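PDB 4YHE: GH5 from Bacteroidetes bacterium AC2a, which probably hydrolyses beta-glucosidic bonds in cellulose or related glucans, as a glycoside hydrolase family 5 enzyme linked with a polysaccharide utilization locus. Local coordinates for residues Asp4-Gln9 and Pro233-Val238; Val158-Asn163 and Pro290-Glu295. All coordinates share one frame; numbering follows the deposited sequence.

Contact 1: residues Asp4-Gln9 and Pro233-Val238; sequences DNEAVQ and PNRLMV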
ATOM      1  N   ASP A   4      22.664  -3.946   2.658  1.00 29.23           N
ATOM      2  CA  ASP A   4      22.739  -4.556   3.987  1.00 29.28           C
ATOM      3  C   ASP A   4      22.532  -3.524   5.065  1.00 27.08           C
ATOM      4  O   ASP A   4      22.605  -3.865   6.240  1.00 29.28           O
ATOM      5  CB  ASP A   4      24.094  -5.265   4.203  1.00 31.84           C
ATOM      6  CG  ASP A   4      24.269  -6.457   3.323  1.00 31.83           C
ATOM      7  OD1 ASP A   4      23.278  -7.118   3.033  1.00 35.14           O
ATOM      8  OD2 ASP A   4      25.397  -6.778   2.920  1.00 35.04           O
ATOM      9  N   ASN A   5      22.214  -2.280   4.706  1.00 22.99           N
ATOM     10  CA  ASN A   5      22.163  -1.249   5.702  1.00 21.56           C
ATOM     11  C   ASN A   5      20.922  -1.349   6.648  1.00 21.76           C
ATOM     12  O   ASN A   5      20.085  -2.225   6.498  1.00 21.24           O
ATOM     13  CB  ASN A   5      22.327   0.131   5.076  1.00 20.69           C
ATOM     14  CG  ASN A   5      21.083   0.590   4.346  1.00 19.96           C
ATOM     15  OD1 ASN A   5      20.054  -0.094   4.348  1.00 20.21           O
ATOM     16  ND2 ASN A   5      21.170   1.746   3.735  1.00 19.17           N
ATOM     17  N   GLU A   6      20.877  -0.492   7.658  1.00 23.93           N
ATOM     18  CA  GLU A   6      19.833  -0.532   8.688  1.00 26.45           C
ATOM     19  C   GLU A   6      18.435  -0.263   8.060  1.00 25.13           C
ATOM     20  O   GLU A   6      17.458  -0.914   8.401  1.00 22.73           O
ATOM     21  CB  GLU A   6      20.177   0.476   9.795  1.00 30.87           C
ATOM     22  CG  GLU A   6      19.226   0.524  10.981  1.00 39.59           C
ATOM     23  CD  GLU A   6      19.352   1.795  11.854  1.00 45.83           C
ATOM     24  OE1 GLU A   6      20.290   2.602  11.649  1.00 49.99           O
ATOM     25  OE2 GLU A   6      18.493   1.997  12.753  1.00 46.70           O
ATOM     26  N   ALA A   7      18.368   0.667   7.120  1.00 23.50           N
ATOM     27  CA  ALA A   7      17.108   0.996   6.469  1.00 22.70           C
ATOM     28  C   ALA A   7      16.476  -0.176   5.746  1.00 22.36           C
ATOM     29  O   ALA A   7      15.279  -0.415   5.933  1.00 22.52           O
ATOM     30  CB  ALA A   7      17.287   2.166   5.532  1.00 23.85           C
ATOM     31  N   VAL A   8      17.247  -0.904   4.932  1.00 20.70           N
ATOM     32  CA  VAL A   8      16.717  -2.009   4.158  1.00 22.00           C
ATOM     33  C   VAL A   8      16.337  -3.129   5.097  1.00 23.35           C
ATOM     34  O   VAL A   8      15.362  -3.826   4.850  1.00 21.97           O
ATOM     35  CB  VAL A   8      17.689  -2.510   3.067  1.00 20.42           C
ATOM     36  CG1 VAL A   8      17.183  -3.777   2.393  1.00 21.09           C
ATOM     37  CG2 VAL A   8      17.908  -1.408   2.030  1.00 20.39           C
ATOM     38  N   GLN A   9      17.128  -3.321   6.161  1.00 24.07           N
ATOM     39  CA  GLN A   9      16.760  -4.270   7.197  1.00 24.96           C
ATOM     40  C   GLN A   9      15.384  -3.940   7.757  1.00 22.76           C
ATOM     41  O   GLN A   9      14.560  -4.845   7.935  1.00 21.40           O
ATOM     42  CB  GLN A   9      17.769  -4.265   8.356  1.00 29.75           C
ATOM     43  CG  GLN A   9      18.938  -5.224   8.204  1.00 35.41           C
ATOM     44  CD  GLN A   9      19.880  -5.149   9.418  1.00 41.15           C
ATOM     45  OE1 GLN A   9      20.996  -4.631   9.316  1.00 50.29           O
ATOM     46  NE2 GLN A   9      19.411  -5.607  10.571  1.00 41.27           N
ATOM     47  N   PRO A 233      19.369  10.997   7.696  1.00 27.96           N
ATOM     48  CA  PRO A 233      19.662  10.079   6.623  1.00 27.83           C
ATOM     49  C   PRO A 233      18.990   8.715   6.804  1.00 26.44           C
ATOM     50  O   PRO A 233      18.745   8.268   7.918  1.00 25.75           O
ATOM     51  CB  PRO A 233      21.201   9.936   6.706  1.00 28.30           C
ATOM     52  CG  PRO A 233      21.476  10.020   8.165  1.00 28.26           C
ATOM     53  CD  PRO A 233      20.487  11.060   8.667  1.00 29.64           C
ATOM     54  N   ASN A 234      18.690   8.081   5.683  1.00 22.80           N
ATOM     55  CA  ASN A 234      18.239   6.715   5.647  1.00 24.23           C
ATOM     56  C   ASN A 234      16.944   6.423   6.394  1.00 21.42           C
ATOM     57  O   ASN A 234      16.786   5.352   6.950  1.00 21.80           O
ATOM     58  CB  ASN A 234      19.359   5.788   6.126  1.00 23.05           C
ATOM     59  CG  ASN A 234      20.673   6.120   5.491  1.00 25.69           C
ATOM     60  OD1 ASN A 234      21.581   6.656   6.143  1.00 27.02           O
ATOM     61  ND2 ASN A 234      20.785   5.835   4.214  1.00 24.91           N
ATOM     62  N   ARG A 235      16.016   7.372   6.365  1.00 22.39           N
ATOM     63  CA  ARG A 235      14.709   7.203   6.993  1.00 21.95           C
ATOM     64  C   ARG A 235      13.529   7.354   6.005  1.00 20.99           C
ATOM     65  O   ARG A 235      12.381   7.545   6.426  1.00 18.83           O
ATOM     66  CB  ARG A 235      14.564   8.178   8.174  1.00 24.01           C
ATOM     67  CG  ARG A 235      15.553   7.901   9.301  1.00 27.42           C
ATOM     68  CD  ARG A 235      15.197   6.635  10.064  1.00 30.85           C
ATOM     69  NE  ARG A 235      16.304   6.114  10.864  1.00 36.37           N
ATOM     70  CZ  ARG A 235      16.175   5.339  11.939  1.00 38.86           C
ATOM     71  NH1 ARG A 235      14.984   5.001  12.401  1.00 40.11           N
ATOM     72  NH2 ARG A 235      17.266   4.922  12.589  1.00 43.43           N
ATOM     73  N   LEU A 236      13.800   7.231   4.706  1.00 19.98           N
ATOM     74  CA  LEU A 236      12.731   7.214   3.680  1.00 20.06           C
ATOM     75  C   LEU A 236      12.609   5.826   3.057  1.00 19.29           C
ATOM     76  O   LEU A 236      13.605   5.113   2.922  1.00 20.50           O
ATOM     77  CB  LEU A 236      13.008   8.248   2.592  1.00 20.87           C
ATOM     78  CG  LEU A 236      12.990   9.740   2.993  1.00 21.91           C
ATOM     79  CD1 LEU A 236      13.328  10.639   1.820  1.00 21.31           C
ATOM     80  CD2 LEU A 236      11.671  10.156   3.576  1.00 22.46           C
ATOM     81  N   MET A 237      11.378   5.411   2.748  1.00 17.82           N
ATOM     82  CA  MET A 237      11.099   4.173   2.036  1.00 17.38           C
ATOM     83  C   MET A 237      10.212   4.496   0.841  1.00 16.94           C
ATOM     84  O   MET A 237       9.394   5.427   0.899  1.00 16.00           O
ATOM     85  CB  MET A 237      10.369   3.147   2.922  1.00 19.11           C
ATOM     86  CG  MET A 237      10.915   3.004   4.338  1.00 19.65           C
ATOM     87  SD  MET A 237      10.425   1.463   5.115  1.00 22.59           S
ATOM     88  CE  MET A 237       8.723   1.902   5.452  1.00 20.63           C
ATOM     89  N   VAL A 238      10.378   3.722  -0.224  1.00 17.00           N
ATOM     90  CA  VAL A 238       9.599   3.914  -1.450  1.00 17.37           C
ATOM     91  C   VAL A 238       8.428   2.967  -1.356  1.00 14.97           C
ATOM     92  O   VAL A 238       8.597   1.784  -1.147  1.00 14.23           O
ATOM     93  CB  VAL A 238      10.410   3.655  -2.730  1.00 18.35           C
ATOM     94  CG1 VAL A 238       9.509   3.744  -3.965  1.00 19.31           C
ATOM     95  CG2 VAL A 238      11.549   4.668  -2.854  1.00 19.14           C
TER
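Glu-6 and Arg-235 form the charged bond of this surface contact: OE2 of Glu-6 lies 3.2 Å from NH2 of Arg-235, a salt bridge. Carboxylate and guanidinium planes are 87° apart, so the two groups do not lie flat against each other in a two-pronged pair, and a single oxygen carries the approach. Next along the helix, Ala-7 is the buried residue of the contact. Ala-7 CB sits 3.5 Å from the backbone O of Asn-234, a close approach of the helix to the turn. The two asparagine side chains meet more loosely, with ND2 of Asn-5 standing 4.1 Å from ND2 of Asn-234.

Further bonds hold these groups in place. Asn-5 is the N-cap of the helix: OD1 of Asn-5 accepts from the N of Val-8 at 3.0 Å, with a nearly straight N-H...O angle of 169°. Its ND2 is bonded to the O of Gly-288, which holds the amide's other branch, so both of its polar atoms are engaged. Arg-235 leaves the backbone pointing away from the helix, and a bend at chi2 (-72°) turns the chain back toward Glu-6. Its other terminal nitrogen, NH1, forms a salt bridge with Glu-155, so the guanidinium is shared between two acidic residues.

Within the fold, the first turn of helix 6-13 rests on the loop leading into strand 236-242. Ala-7 and Met-237 both touch Pro-290, just before strand 291-296, while Leu-236 packs outward on Val-194 of helix 181-199.

Contact 2: residues Val158-Asn163 and Pro290-Glu295; sequences VFETLN and PVYFGE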
ATOM      1  N   VAL A 158       5.064   3.732  11.081  1.00 18.35           N
ATOM      2  CA  VAL A 158       5.512   4.323   9.817  1.00 16.46           C
ATOM      3  C   VAL A 158       4.426   5.253   9.288  1.00 15.89           C
ATOM      4  O   VAL A 158       3.241   4.921   9.355  1.00 15.50           O
ATOM      5  CB  VAL A 158       5.751   3.222   8.757  1.00 17.28           C
ATOM      6  CG1 VAL A 158       6.130   3.811   7.396  1.00 17.57           C
ATOM      7  CG2 VAL A 158       6.796   2.198   9.199  1.00 17.41           C
ATOM      8  N   PHE A 159       4.816   6.424   8.814  1.00 15.52           N
ATOM      9  CA  PHE A 159       3.891   7.313   8.136  1.00 16.71           C
ATOM     10  C   PHE A 159       4.114   7.180   6.626  1.00 16.75           C
ATOM     11  O   PHE A 159       5.256   7.285   6.158  1.00 17.75           O
ATOM     12  CB  PHE A 159       4.116   8.779   8.503  1.00 17.99           C
ATOM     13  CG  PHE A 159       3.789   9.141   9.926  1.00 18.78           C
ATOM     14  CD1 PHE A 159       3.097   8.293  10.761  1.00 18.91           C
ATOM     15  CD2 PHE A 159       4.165  10.381  10.413  1.00 19.77           C
ATOM     16  CE1 PHE A 159       2.816   8.664  12.060  1.00 19.52           C
ATOM     17  CE2 PHE A 159       3.881  10.773  11.714  1.00 20.43           C
ATOM     18  CZ  PHE A 159       3.204   9.909  12.540  1.00 21.40           C
ATOM     19  N   GLU A 160       3.030   6.979   5.879  1.00 15.41           N
ATOM     20  CA  GLU A 160       3.062   6.973   4.426  1.00 15.18           C
ATOM     21  C   GLU A 160       2.353   8.248   3.960  1.00 15.24           C
ATOM     22  O   GLU A 160       1.199   8.475   4.320  1.00 15.99           O
ATOM     23  CB  GLU A 160       2.389   5.719   3.923  1.00 15.34           C
ATOM     24  CG  GLU A 160       2.227   5.607   2.418  1.00 15.79           C
ATOM     25  CD  GLU A 160       1.396   4.385   2.070  1.00 16.45           C
ATOM     26  OE1 GLU A 160       1.895   3.228   2.204  1.00 16.41           O
ATOM     27  OE2 GLU A 160       0.220   4.605   1.707  1.00 17.84           O
ATOM     28  N   THR A 161       3.059   9.080   3.201  1.00 14.96           N
ATOM     29  CA  THR A 161       2.650  10.467   2.991  1.00 15.88           C
ATOM     30  C   THR A 161       1.309  10.637   2.301  1.00 17.41           C
ATOM     31  O   THR A 161       0.531  11.538   2.662  1.00 19.42           O
ATOM     32  CB  THR A 161       3.693  11.264   2.183  1.00 16.49           C
ATOM     33  OG1 THR A 161       4.026  10.587   0.969  1.00 17.10           O
ATOM     34  CG2 THR A 161       4.944  11.444   2.988  1.00 16.71           C
ATOM     35  N   LEU A 162       1.104   9.825   1.269  1.00 16.24           N
ATOM     36  CA  LEU A 162      -0.007   9.913   0.335  1.00 18.88           C
ATOM     37  C   LEU A 162      -0.255   8.507  -0.191  1.00 17.32           C
ATOM     38  O   LEU A 162       0.568   7.616   0.015  1.00 17.09           O
ATOM     39  CB  LEU A 162       0.367  10.784  -0.859  1.00 20.36           C
ATOM     40  CG  LEU A 162       0.897  12.174  -0.541  1.00 21.25           C
ATOM     41  CD1 LEU A 162       1.470  12.815  -1.791  1.00 23.09           C
ATOM     42  CD2 LEU A 162      -0.261  13.000  -0.029  1.00 23.67           C
ATOM     43  N   ASN A 163      -1.368   8.330  -0.880  1.00 16.09           N
ATOM     44  CA  ASN A 163      -1.719   7.063  -1.486  1.00 16.46           C
ATOM     45  C   ASN A 163      -1.447   7.000  -3.006  1.00 17.17           C
ATOM     46  O   ASN A 163      -0.281   6.858  -3.424  1.00 16.60           O
ATOM     47  CB  ASN A 163      -3.151   6.692  -1.124  1.00 16.91           C
ATOM     48  CG  ASN A 163      -3.520   5.298  -1.571  1.00 16.74           C
ATOM     49  OD1 ASN A 163      -2.715   4.353  -1.426  1.00 16.37           O
ATOM     50  ND2 ASN A 163      -4.710   5.158  -2.177  1.00 16.56           N
ATOM     51  N   PRO A 290      15.029   1.334   1.129  1.00 16.30           N
ATOM     52  CA  PRO A 290      14.000   0.280   1.157  1.00 17.37           C
ATOM     53  C   PRO A 290      12.799   0.562   0.274  1.00 16.82           C
ATOM     54  O   PRO A 290      12.445   1.726   0.015  1.00 17.85           O
ATOM     55  CB  PRO A 290      13.554   0.212   2.626  1.00 17.72           C
ATOM     56  CG  PRO A 290      14.166   1.414   3.275  1.00 17.55           C
ATOM     57  CD  PRO A 290      15.101   2.107   2.364  1.00 16.39           C
ATOM     58  N   VAL A 291      12.183  -0.534  -0.155  1.00 19.20           N
ATOM     59  CA  VAL A 291      10.972  -0.513  -0.968  1.00 18.39           C
ATOM     60  C   VAL A 291       9.973  -1.470  -0.337  1.00 18.34           C
ATOM     61  O   VAL A 291      10.324  -2.547   0.078  1.00 17.33           O
ATOM     62  CB  VAL A 291      11.219  -1.018  -2.410  1.00 18.63           C
ATOM     63  CG1 VAL A 291       9.944  -0.948  -3.237  1.00 18.09           C
ATOM     64  CG2 VAL A 291      12.332  -0.242  -3.064  1.00 19.23           C
ATOM     65  N   TYR A 292       8.710  -1.060  -0.283  1.00 16.30           N
ATOM     66  CA  TYR A 292       7.652  -1.932   0.167  1.00 15.71           C
ATOM     67  C   TYR A 292       6.464  -1.746  -0.751  1.00 14.95           C
ATOM     68  O   TYR A 292       6.217  -0.645  -1.256  1.00 15.54           O
ATOM     69  CB  TYR A 292       7.269  -1.704   1.631  1.00 15.11           C
ATOM     70  CG  TYR A 292       6.542  -0.391   1.910  1.00 16.18           C
ATOM     71  CD1 TYR A 292       7.250   0.793   2.086  1.00 16.85           C
ATOM     72  CD2 TYR A 292       5.152  -0.348   2.006  1.00 15.78           C
ATOM     73  CE1 TYR A 292       6.595   1.992   2.349  1.00 18.23           C
ATOM     74  CE2 TYR A 292       4.483   0.853   2.259  1.00 17.58           C
ATOM     75  CZ  TYR A 292       5.202   2.012   2.443  1.00 17.35           C
ATOM     76  OH  TYR A 292       4.581   3.173   2.713  1.00 17.26           O
ATOM     77  N   PHE A 293       5.772  -2.846  -0.964  1.00 14.66           N
ATOM     78  CA  PHE A 293       4.463  -2.845  -1.576  1.00 14.52           C
ATOM     79  C   PHE A 293       3.431  -2.503  -0.495  1.00 13.81           C
ATOM     80  O   PHE A 293       3.064  -3.342   0.316  1.00 14.22           O
ATOM     81  CB  PHE A 293       4.177  -4.152  -2.329  1.00 14.67           C
ATOM     82  CG  PHE A 293       4.913  -4.255  -3.641  1.00 14.62           C
ATOM     83  CD1 PHE A 293       6.193  -4.793  -3.688  1.00 14.64           C
ATOM     84  CD2 PHE A 293       4.345  -3.770  -4.825  1.00 14.83           C
ATOM     85  CE1 PHE A 293       6.887  -4.863  -4.888  1.00 15.31           C
ATOM     86  CE2 PHE A 293       5.048  -3.790  -6.025  1.00 14.77           C
ATOM     87  CZ  PHE A 293       6.337  -4.342  -6.059  1.00 14.92           C
ATOM     88  N   GLY A 294       2.953  -1.251  -0.522  1.00 13.04           N
ATOM     89  CA  GLY A 294       1.842  -0.827   0.314  1.00 13.06           C
ATOM     90  C   GLY A 294       0.590  -1.651   0.080  1.00 12.52           C
ATOM     91  O   GLY A 294      -0.199  -1.856   0.994  1.00 12.15           O
ATOM     92  N   GLU A 295       0.409  -2.080  -1.165  1.00 11.73           N
ATOM     93  CA  GLU A 295      -0.668  -2.960  -1.583  1.00 12.44           C
ATOM     94  C   GLU A 295      -0.217  -3.907  -2.638  1.00 12.42           C
ATOM     95  O   GLU A 295       0.468  -3.498  -3.590  1.00 12.48           O
ATOM     96  CB  GLU A 295      -1.829  -2.156  -2.183  1.00 12.22           C
ATOM     97  CG  GLU A 295      -2.444  -1.180  -1.236  1.00 12.90           C
ATOM     98  CD  GLU A 295      -3.536  -0.304  -1.870  1.00 13.62           C
ATOM     99  OE1 GLU A 295      -4.102  -0.697  -2.901  1.00 13.88           O
ATOM    100  OE2 GLU A 295      -3.799   0.757  -1.297  1.00 13.53           O
TER
HETATM  101  O   HOH W   1      -5.059   2.319  -3.095  1.00 18.29           O
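A buried polar contact spans the interior of the eight-stranded beta/alpha (TIM) barrel, joining its fourth strand, 157-160, to its seventh, 291-296. The strands are not neighbours in the sheet, and even the nearest CA atoms, those of Asn-163 and Gly-294, are 8.8 Å apart; side chains make the connection. Tyr-292 OH donates to Glu-160 OE1 at 2.7 Å, and OE1 receives it on its anti lone pair, the one directed away from OE2. OE1 lies at the ring edge, in its plane, and the carboxylate is turned only 23° from the ring. Glu-160 gets there with CG anti to the backbone N (chi1 175°) and an extended chain, and Glu-160 CG comes 3.4 Å from Tyr-292 OH. OE2 is held by a salt bridge to Arg-59 and a hydrogen bond from Asn-101, leaving little freedom for the carboxylate to turn. Replacing Glu-160 with a leucine would probably leave the buried Tyr-292 hydroxyl without its acceptor and Arg-59 short of one of its acidic partners.

Arg-59 also bonds Asn-163 OD1 and forms a salt bridge with Glu-295 OE2. Glu-295, whose OE1 is hydrogen-bonded to Tyr-243 OH, occupies the place at the C-terminal side of the seventh strand where family 5 enzymes carry their nucleophile, consistent with that role here. One water joins the two segments, accepting from Asn-163 ND2 at 3.0 Å and donating to Glu-295 OE2 at 2.7 Å.

The two contacts have centres about 13 Å apart; contact 1 uses strand 236-242 and contact 2 its neighbour in the barrel, 291-296. Parallel pairing connects them: Val-238 N lies 2.9 Å from Pro-290 O, and Val-238 O lies 3.0 Å from Tyr-292 N, both probable hydrogen bonds. The helix joins in through Ala-7 O, which packs 3.4 Å from Pro-290 CG. Contact 1 belongs to the end where these strands begin, its centre about 18 Å from that of the chain. Contact 2, about 6 Å from the same point, runs through the barrel toward the strands' C-terminal ends, where TIM-barrel enzymes hold their active sites; contact 1 is therefore remote from the probable catalytic centre.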